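Local coordinates for protein TSC1 N-terminal domain (Chaetomium thermophilum, PDB 7A0M) that forms the N-terminal part of TSC1, a subunit of the TSC complex that restrains mTORC1 signalling, and probably takes part in binding lysosomal phosphoinositides, at residues V196-H201 / P305-L310; D239-T244 / D314-S319; P335-D340 / T389-I394. One frame throughout, in Å; residues are numbered along the deposited sequence.

Contact 1 (V196-H201 / P305-L310); sequences VLRREH and PWDKVL
A surface salt-bridge network in which Arg198 and Arg199 both reach for Asp307 joins 196-201, the tight link from helix 185-196 into helix 199-214, to the loop 305-310. Two adjacent arginines round one carboxylate suit this place, since both positive groups can converge on a single negative one. Arg198 starts away from the loop, but its chain bends back at two torsions, and NH1 meets Asp307 OD2 on the anti side at 2.9 Å. The oxygen lies in the guanidinium plane, and the two flat groups are only 35° apart. Arg199 comes in differently: its guanidinium stands nearly upright to the carboxylate, the planes 86° apart. A bend at chi3 (48°) turns NE to the acid, where it makes two weak bonds, to Asp307 OD2 at 3.2 Å and, straighter, to Asp307 OD1 at 3.4 Å. Glu200 OE1 lies 4.3 Å from Asp307 OD2, a like charge that the arginines would be expected to offset. The aliphatic part of Arg199 also works: CD rests 3.2 Å from Lys308 O, and CG lies 3.7 Å from Val309 CG2. Beyond Asp307, Leu197 CD2 touches Trp306 CZ3 at 3.8 Å, the two side chains crossing at about a right angle. The indole is broad enough to reach helix 228-238 as well, while its NE1 bonds to Asp239. The arrangement is that of an all-helical, solenoid-like fold in which a long loop is fastened across the turn between two successive helices.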
# COMPACT_ATOMS: atom_id res chain seq x y z
N VAL B 196 36.02 12.36 -5.08
CA VAL B 196 34.68 12.84 -4.78
C VAL B 196 34.73 14.24 -4.19
O VAL B 196 33.83 15.06 -4.42
CB VAL B 196 33.95 11.85 -3.85
CG1 VAL B 196 32.57 12.36 -3.49
CG2 VAL B 196 33.86 10.48 -4.51
N LEU B 197 35.78 14.55 -3.43
CA LEU B 197 35.90 15.87 -2.81
C LEU B 197 36.17 16.97 -3.83
O LEU B 197 35.95 18.14 -3.52
CB LEU B 197 36.99 15.86 -1.74
CG LEU B 197 36.70 15.02 -0.50
CD1 LEU B 197 37.94 14.93 0.39
CD2 LEU B 197 35.53 15.62 0.27
N ARG B 198 36.65 16.62 -5.02
CA ARG B 198 36.87 17.60 -6.07
C ARG B 198 35.62 17.73 -6.92
O ARG B 198 35.10 16.73 -7.43
CB ARG B 198 38.07 17.21 -6.94
CG ARG B 198 39.42 17.36 -6.26
CD ARG B 198 39.76 18.82 -5.95
NE ARG B 198 39.41 19.19 -4.58
CZ ARG B 198 38.45 20.06 -4.25
NH1 ARG B 198 37.74 20.65 -5.20
NH2 ARG B 198 38.21 20.33 -2.97
N ARG B 199 35.13 18.97 -7.07
CA ARG B 199 33.90 19.20 -7.81
C ARG B 199 34.04 18.79 -9.27
O ARG B 199 33.12 18.18 -9.84
CB ARG B 199 33.51 20.68 -7.71
CG ARG B 199 32.76 21.22 -8.91
CD ARG B 199 32.62 22.73 -8.82
NE ARG B 199 33.89 23.37 -8.50
CZ ARG B 199 34.80 23.73 -9.40
NH1 ARG B 199 34.57 23.52 -10.69
NH2 ARG B 199 35.93 24.31 -9.02
N GLU B 200 35.17 19.10 -9.89
CA GLU B 200 35.39 18.75 -11.29
C GLU B 200 35.49 17.25 -11.53
O GLU B 200 35.47 16.82 -12.69
CB GLU B 200 36.65 19.45 -11.81
CG GLU B 200 37.95 19.02 -11.13
CD GLU B 200 38.20 19.75 -9.83
OE1 GLU B 200 37.32 20.52 -9.39
OE2 GLU B 200 39.28 19.55 -9.23
N HIS B 201 35.59 16.44 -10.47
CA HIS B 201 35.72 15.00 -10.61
C HIS B 201 34.56 14.23 -9.98
O HIS B 201 34.58 13.00 -10.00
CB HIS B 201 37.03 14.52 -9.96
CG HIS B 201 38.26 14.98 -10.67
ND1 HIS B 201 38.31 15.21 -12.03
CD2 HIS B 201 39.51 15.26 -10.20
CE1 HIS B 201 39.52 15.61 -12.37
NE2 HIS B 201 40.27 15.64 -11.28
N PRO B 305 35.76 22.35 4.21
CA PRO B 305 34.49 22.84 3.67
C PRO B 305 33.85 21.83 2.72
O PRO B 305 33.77 20.64 3.04
CB PRO B 305 34.89 24.12 2.94
CG PRO B 305 36.15 24.56 3.61
CD PRO B 305 36.86 23.30 3.99
N TRP B 306 33.40 22.31 1.57
CA TRP B 306 32.79 21.45 0.56
C TRP B 306 32.71 22.23 -0.74
O TRP B 306 32.21 23.35 -0.76
CB TRP B 306 31.39 20.97 0.99
CG TRP B 306 30.74 20.08 -0.03
CD1 TRP B 306 29.80 20.44 -0.96
CD2 TRP B 306 30.99 18.69 -0.23
NE1 TRP B 306 29.45 19.35 -1.72
CE2 TRP B 306 30.17 18.26 -1.30
CE3 TRP B 306 31.83 17.76 0.39
CZ2 TRP B 306 30.17 16.94 -1.75
CZ3 TRP B 306 31.83 16.45 -0.07
CH2 TRP B 306 31.00 16.06 -1.13
N ASP B 307 33.22 21.63 -1.81
CA ASP B 307 33.23 22.27 -3.13
C ASP B 307 31.96 21.84 -3.84
O ASP B 307 31.89 20.74 -4.39
CB ASP B 307 34.48 21.88 -3.90
CG ASP B 307 34.73 22.77 -5.10
OD1 ASP B 307 34.10 23.84 -5.18
OD2 ASP B 307 35.57 22.41 -5.95
N LYS B 308 30.95 22.71 -3.83
CA LYS B 308 29.66 22.37 -4.41
C LYS B 308 29.73 22.33 -5.93
O LYS B 308 30.43 23.12 -6.56
CB LYS B 308 28.60 23.38 -3.97
CG LYS B 308 28.33 23.43 -2.48
CD LYS B 308 27.08 24.24 -2.19
CE LYS B 308 27.08 25.56 -2.95
NZ LYS B 308 25.83 26.34 -2.73
N VAL B 309 28.97 21.41 -6.52
CA VAL B 309 28.70 21.44 -7.94
C VAL B 309 27.43 22.26 -8.14
O VAL B 309 26.37 21.92 -7.60
CB VAL B 309 28.53 20.02 -8.52
CG1 VAL B 309 28.22 20.09 -10.01
CG2 VAL B 309 29.78 19.20 -8.26
N LEU B 310 27.54 23.34 -8.90
CA LEU B 310 26.42 24.25 -9.08
C LEU B 310 25.45 23.69 -10.12
O LEU B 310 25.72 22.70 -10.80
CB LEU B 310 26.92 25.64 -9.49
CG LEU B 310 28.02 26.22 -8.60
CD1 LEU B 310 28.47 27.58 -9.12
CD2 LEU B 310 27.56 26.31 -7.15

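Contact 2 (D239-T244 / D314-S319); sequences DESTFT and DYDGHS
The carboxylate of Asp316 presents one face to the start of helix 242-255: Thr242 N stands over it, 3.3 Å from Asp316 CG, and Phe243 N and Ser241 OG approach from the same side. At the rim, Ser241 OG meets OD2 on its syn side, 24° out of the plane, whereas Phe243 N comes to OD1 from well above the plane, 55° out of it. This is an acid from a distant loop placed at a helix N-terminus, beside the helix's own N-cap, Ser241. Ser241 OG donates to Asp316 OD2 over 2.7 Å and, as the cap, accepts weak bonds from Phe243 N and Thr244 N. A serine suits the site because its one hydroxyl can both donate and accept. Phe243 N in turn divides its hydrogen between that weak bond and a better one to Asp316 OD1, at 3.0 Å. The negative group next to these amides would be favoured by the helix dipole, and the loop itself steadies the acid, Asp312 N bonding to OD2. The Asp316 and Thr242 side chains pass alongside one another, pointing opposite ways, and Thr242 meets the loop further on, at Gly317 and Ser319. The Thr242 methyl CG2 lies 3.4 Å from Ser319 O, while its hydroxyl also receives Trp280 NE1, so the hydroxyl has two polar partners while the methyl lies against a backbone carbonyl oxygen. With chi1 at -50° OG1 stands anti to the carbonyl carbon, and from there Thr242 OG1 donates to Gly317 O at 2.7 Å.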
# COMPACT_ATOMS: atom_id res chain seq x y z
N ASP B 239 25.10 19.87 -2.97
CA ASP B 239 25.25 20.09 -4.40
C ASP B 239 23.93 20.53 -5.02
O ASP B 239 22.85 20.14 -4.57
CB ASP B 239 25.76 18.82 -5.09
CG ASP B 239 27.23 18.57 -4.83
OD1 ASP B 239 27.96 19.54 -4.52
OD2 ASP B 239 27.67 17.41 -4.94
N GLU B 240 24.03 21.36 -6.05
CA GLU B 240 22.87 21.99 -6.66
C GLU B 240 22.62 21.55 -8.09
O GLU B 240 21.66 22.01 -8.71
CB GLU B 240 23.02 23.51 -6.60
CG GLU B 240 23.21 24.05 -5.19
CD GLU B 240 23.43 25.55 -5.14
OE1 GLU B 240 23.51 26.17 -6.22
OE2 GLU B 240 23.53 26.10 -4.03
N SER B 241 23.45 20.66 -8.63
CA SER B 241 23.22 20.09 -9.95
C SER B 241 22.29 18.89 -9.84
O SER B 241 22.56 17.97 -9.06
CB SER B 241 24.55 19.68 -10.61
OG SER B 241 24.32 18.96 -11.80
N THR B 242 21.20 18.92 -10.60
CA THR B 242 20.27 17.79 -10.60
C THR B 242 20.97 16.50 -11.02
O THR B 242 20.67 15.42 -10.49
CB THR B 242 19.09 18.08 -11.52
OG1 THR B 242 18.55 19.37 -11.22
CG2 THR B 242 18.00 17.03 -11.34
N PHE B 243 21.91 16.60 -11.96
CA PHE B 243 22.62 15.41 -12.43
C PHE B 243 23.52 14.84 -11.35
O PHE B 243 23.56 13.62 -11.15
CB PHE B 243 23.43 15.76 -13.69
CG PHE B 243 24.08 14.58 -14.34
CD1 PHE B 243 23.36 13.75 -15.18
CD2 PHE B 243 25.42 14.31 -14.13
CE1 PHE B 243 23.96 12.66 -15.78
CE2 PHE B 243 26.03 13.22 -14.73
CZ PHE B 243 25.30 12.40 -15.56
N THR B 244 24.26 15.70 -10.65
CA THR B 244 25.18 15.23 -9.62
C THR B 244 24.43 14.56 -8.47
O THR B 244 24.79 13.46 -8.04
CB THR B 244 26.03 16.39 -9.10
OG1 THR B 244 26.65 17.06 -10.20
CG2 THR B 244 27.11 15.88 -8.15
N ASP B 314 22.41 23.80 -18.69
CA ASP B 314 22.29 23.17 -20.01
C ASP B 314 21.49 21.87 -19.95
O ASP B 314 20.68 21.60 -20.84
CB ASP B 314 23.67 22.93 -20.62
CG ASP B 314 24.41 24.21 -20.91
OD1 ASP B 314 24.91 24.82 -19.94
OD2 ASP B 314 24.50 24.60 -22.09
N TYR B 315 21.71 21.04 -18.91
CA TYR B 315 21.04 19.74 -18.82
C TYR B 315 20.26 19.49 -17.55
O TYR B 315 19.44 18.57 -17.55
CB TYR B 315 22.01 18.55 -19.01
CG TYR B 315 22.59 18.36 -20.40
CD1 TYR B 315 21.99 18.95 -21.51
CD2 TYR B 315 23.66 17.50 -20.61
CE1 TYR B 315 22.50 18.77 -22.77
CE2 TYR B 315 24.17 17.30 -21.88
CZ TYR B 315 23.58 17.93 -22.95
OH TYR B 315 24.08 17.73 -24.21
N ASP B 316 20.48 20.24 -16.48
CA ASP B 316 19.86 19.88 -15.21
C ASP B 316 18.36 20.18 -15.22
O ASP B 316 17.94 21.30 -15.52
CB ASP B 316 20.53 20.61 -14.05
CG ASP B 316 21.87 20.01 -13.67
OD1 ASP B 316 22.08 18.81 -13.95
OD2 ASP B 316 22.71 20.74 -13.12
N GLY B 317 17.56 19.17 -14.88
CA GLY B 317 16.13 19.30 -14.80
C GLY B 317 15.66 19.85 -13.46
O GLY B 317 16.44 20.27 -12.60
N HIS B 318 14.34 19.82 -13.28
CA HIS B 318 13.68 20.36 -12.09
C HIS B 318 13.26 19.30 -11.09
O HIS B 318 12.70 19.64 -10.04
CB HIS B 318 12.46 21.19 -12.51
CG HIS B 318 12.80 22.35 -13.40
ND1 HIS B 318 13.76 23.28 -13.07
CD2 HIS B 318 12.32 22.72 -14.61
CE1 HIS B 318 13.85 24.18 -14.03
NE2 HIS B 318 12.99 23.86 -14.98
N SER B 319 13.51 18.02 -11.38
CA SER B 319 13.17 16.95 -10.45
C SER B 319 14.25 15.87 -10.49
O SER B 319 14.89 15.65 -11.52
CB SER B 319 11.80 16.34 -10.78
OG SER B 319 11.81 15.70 -12.04

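Contact 3 (P335-D340 / T389-I394)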
# COMPACT_ATOMS: atom_id res chain seq x y z
N PRO B 335 10.29 1.68 7.81
CA PRO B 335 9.00 2.32 7.51
C PRO B 335 8.42 3.11 8.67
O PRO B 335 7.94 4.23 8.46
CB PRO B 335 8.11 1.13 7.14
CG PRO B 335 8.72 -0.03 7.85
CD PRO B 335 10.20 0.21 7.80
N ILE B 336 8.45 2.56 9.88
CA ILE B 336 7.82 3.22 11.02
C ILE B 336 8.52 4.54 11.33
O ILE B 336 7.87 5.55 11.61
CB ILE B 336 7.79 2.29 12.24
CG1 ILE B 336 7.07 0.98 11.89
CG2 ILE B 336 7.12 2.97 13.42
CD1 ILE B 336 7.08 -0.04 13.00
N ASN B 337 9.85 4.55 11.27
CA ASN B 337 10.59 5.79 11.47
C ASN B 337 10.40 6.75 10.30
O ASN B 337 10.38 7.97 10.49
CB ASN B 337 12.07 5.50 11.69
CG ASN B 337 12.36 4.98 13.08
OD1 ASN B 337 12.70 5.75 13.98
ND2 ASN B 337 12.22 3.67 13.26
N PHE B 338 10.26 6.22 9.08
CA PHE B 338 10.11 7.08 7.91
C PHE B 338 8.78 7.81 7.93
O PHE B 338 8.72 9.03 7.73
CB PHE B 338 10.26 6.26 6.63
CG PHE B 338 10.37 7.09 5.38
CD1 PHE B 338 10.85 8.39 5.43
CD2 PHE B 338 9.98 6.58 4.15
CE1 PHE B 338 10.95 9.16 4.29
CE2 PHE B 338 10.08 7.34 3.00
CZ PHE B 338 10.56 8.63 3.07
N VAL B 339 7.68 7.08 8.15
CA VAL B 339 6.37 7.72 8.17
C VAL B 339 6.23 8.62 9.39
O VAL B 339 5.46 9.59 9.36
CB VAL B 339 5.25 6.66 8.11
CG1 VAL B 339 5.44 5.75 6.91
CG2 VAL B 339 5.18 5.86 9.40
N ASP B 340 6.96 8.33 10.47
CA ASP B 340 6.96 9.23 11.61
C ASP B 340 7.68 10.54 11.30
O ASP B 340 7.30 11.59 11.82
CB ASP B 340 7.60 8.56 12.82
CG ASP B 340 7.42 9.35 14.10
OD1 ASP B 340 6.30 9.32 14.67
OD2 ASP B 340 8.38 10.01 14.54
N THR B 389 11.77 -0.35 18.67
CA THR B 389 12.33 -1.66 18.37
C THR B 389 12.68 -1.84 16.90
O THR B 389 13.51 -2.69 16.57
CB THR B 389 11.37 -2.76 18.81
OG1 THR B 389 10.08 -2.53 18.23
CG2 THR B 389 11.25 -2.79 20.33
N GLU B 390 12.07 -1.06 16.00
CA GLU B 390 12.48 -1.09 14.60
C GLU B 390 13.95 -0.70 14.46
O GLU B 390 14.68 -1.28 13.64
CB GLU B 390 11.60 -0.16 13.77
CG GLU B 390 12.02 -0.06 12.31
CD GLU B 390 11.11 0.84 11.50
OE1 GLU B 390 10.11 0.33 10.97
OE2 GLU B 390 11.40 2.05 11.41
N LYS B 391 14.41 0.26 15.26
CA LYS B 391 15.81 0.64 15.27
C LYS B 391 16.65 -0.30 16.13
O LYS B 391 17.84 -0.47 15.88
CB LYS B 391 15.96 2.08 15.75
CG LYS B 391 15.32 3.11 14.83
CD LYS B 391 15.43 4.51 15.40
CE LYS B 391 14.67 4.63 16.71
NZ LYS B 391 14.66 6.03 17.23
N THR B 392 16.04 -0.91 17.15
CA THR B 392 16.76 -1.69 18.14
C THR B 392 16.88 -3.16 17.76
O THR B 392 17.93 -3.78 17.97
CB THR B 392 16.08 -1.55 19.51
OG1 THR B 392 16.46 -0.31 20.11
CG2 THR B 392 16.46 -2.70 20.44
N ASN B 393 15.84 -3.74 17.16
CA ASN B 393 15.85 -5.15 16.80
C ASN B 393 16.58 -5.33 15.48
O ASN B 393 16.18 -4.75 14.46
CB ASN B 393 14.43 -5.70 16.72
CG ASN B 393 14.38 -7.22 16.69
OD1 ASN B 393 15.23 -7.87 16.09
ND2 ASN B 393 13.37 -7.78 17.35
N ILE B 394 17.64 -6.14 15.49
CA ILE B 394 18.50 -6.33 14.32
C ILE B 394 18.36 -7.72 13.71
O ILE B 394 19.11 -8.05 12.78
CB ILE B 394 19.97 -6.04 14.66
CG1 ILE B 394 20.37 -6.71 15.99
CG2 ILE B 394 20.21 -4.54 14.74
CD1 ILE B 394 20.87 -8.13 15.85
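The carboxylate end of Glu390 overlaps the first turn of helix 335-343, its oxygens directed at the backbone amides, OE1 against Pro335 and Ile336 and OE2 at Asn337. Its chain runs straight out, CG anti to the backbone N and CD continuing the line (chi2 179°), a length that lets helix 389-392 reach across. Ile336 N bonds to the syn lone pair of Glu390 OE1 at 3.0 Å. Glu390 OE2 takes two hydrogens from one residue: Asn337 N at 2.9 Å on the syn side and Asn337 ND2, nearly straight, at 2.6 Å on the anti side. Both come from the same face of the carboxylate. Pro335, with no N-H to offer, fits the start of the helix, and its CD lies 3.2 Å from Glu390 OE1. This buried acid is further satisfied by Asn381 ND2, which also bonds to OE1. The side chains of Asn337 and Lys391 cross at about a right angle, with Asn337 OD1 3.3 Å from Lys391 CD. Val339, on the same helix, packs on Leu378 of the second subunit. The arrangement is capping of a helix N-terminus by a glutamate from another helix, where the helix dipole would be expected to favour the charge.

Overall arrangement
Contacts 1 and 2 lie side by side, their centres 14 Å apart, and their segments alternate along the chain. The long loop between helices 267-278 and 323-333 gives one segment to each, crossing first the start of helix 199-214 and then that of helix 242-255. The two touch directly through the Lys308-Glu240 salt bridge and a probable hydrogen bond between Val309 O and Glu240 N, so the loop ties the starts of helices 199-214 and 242-255 together at one edge of the elongated helical array. Contact 3 follows later in the chain, 32 to 33 Å away between centres, and joins helices 335-343 and 389-392 close to the second subunit. All three belong to the hamartin part of the chain.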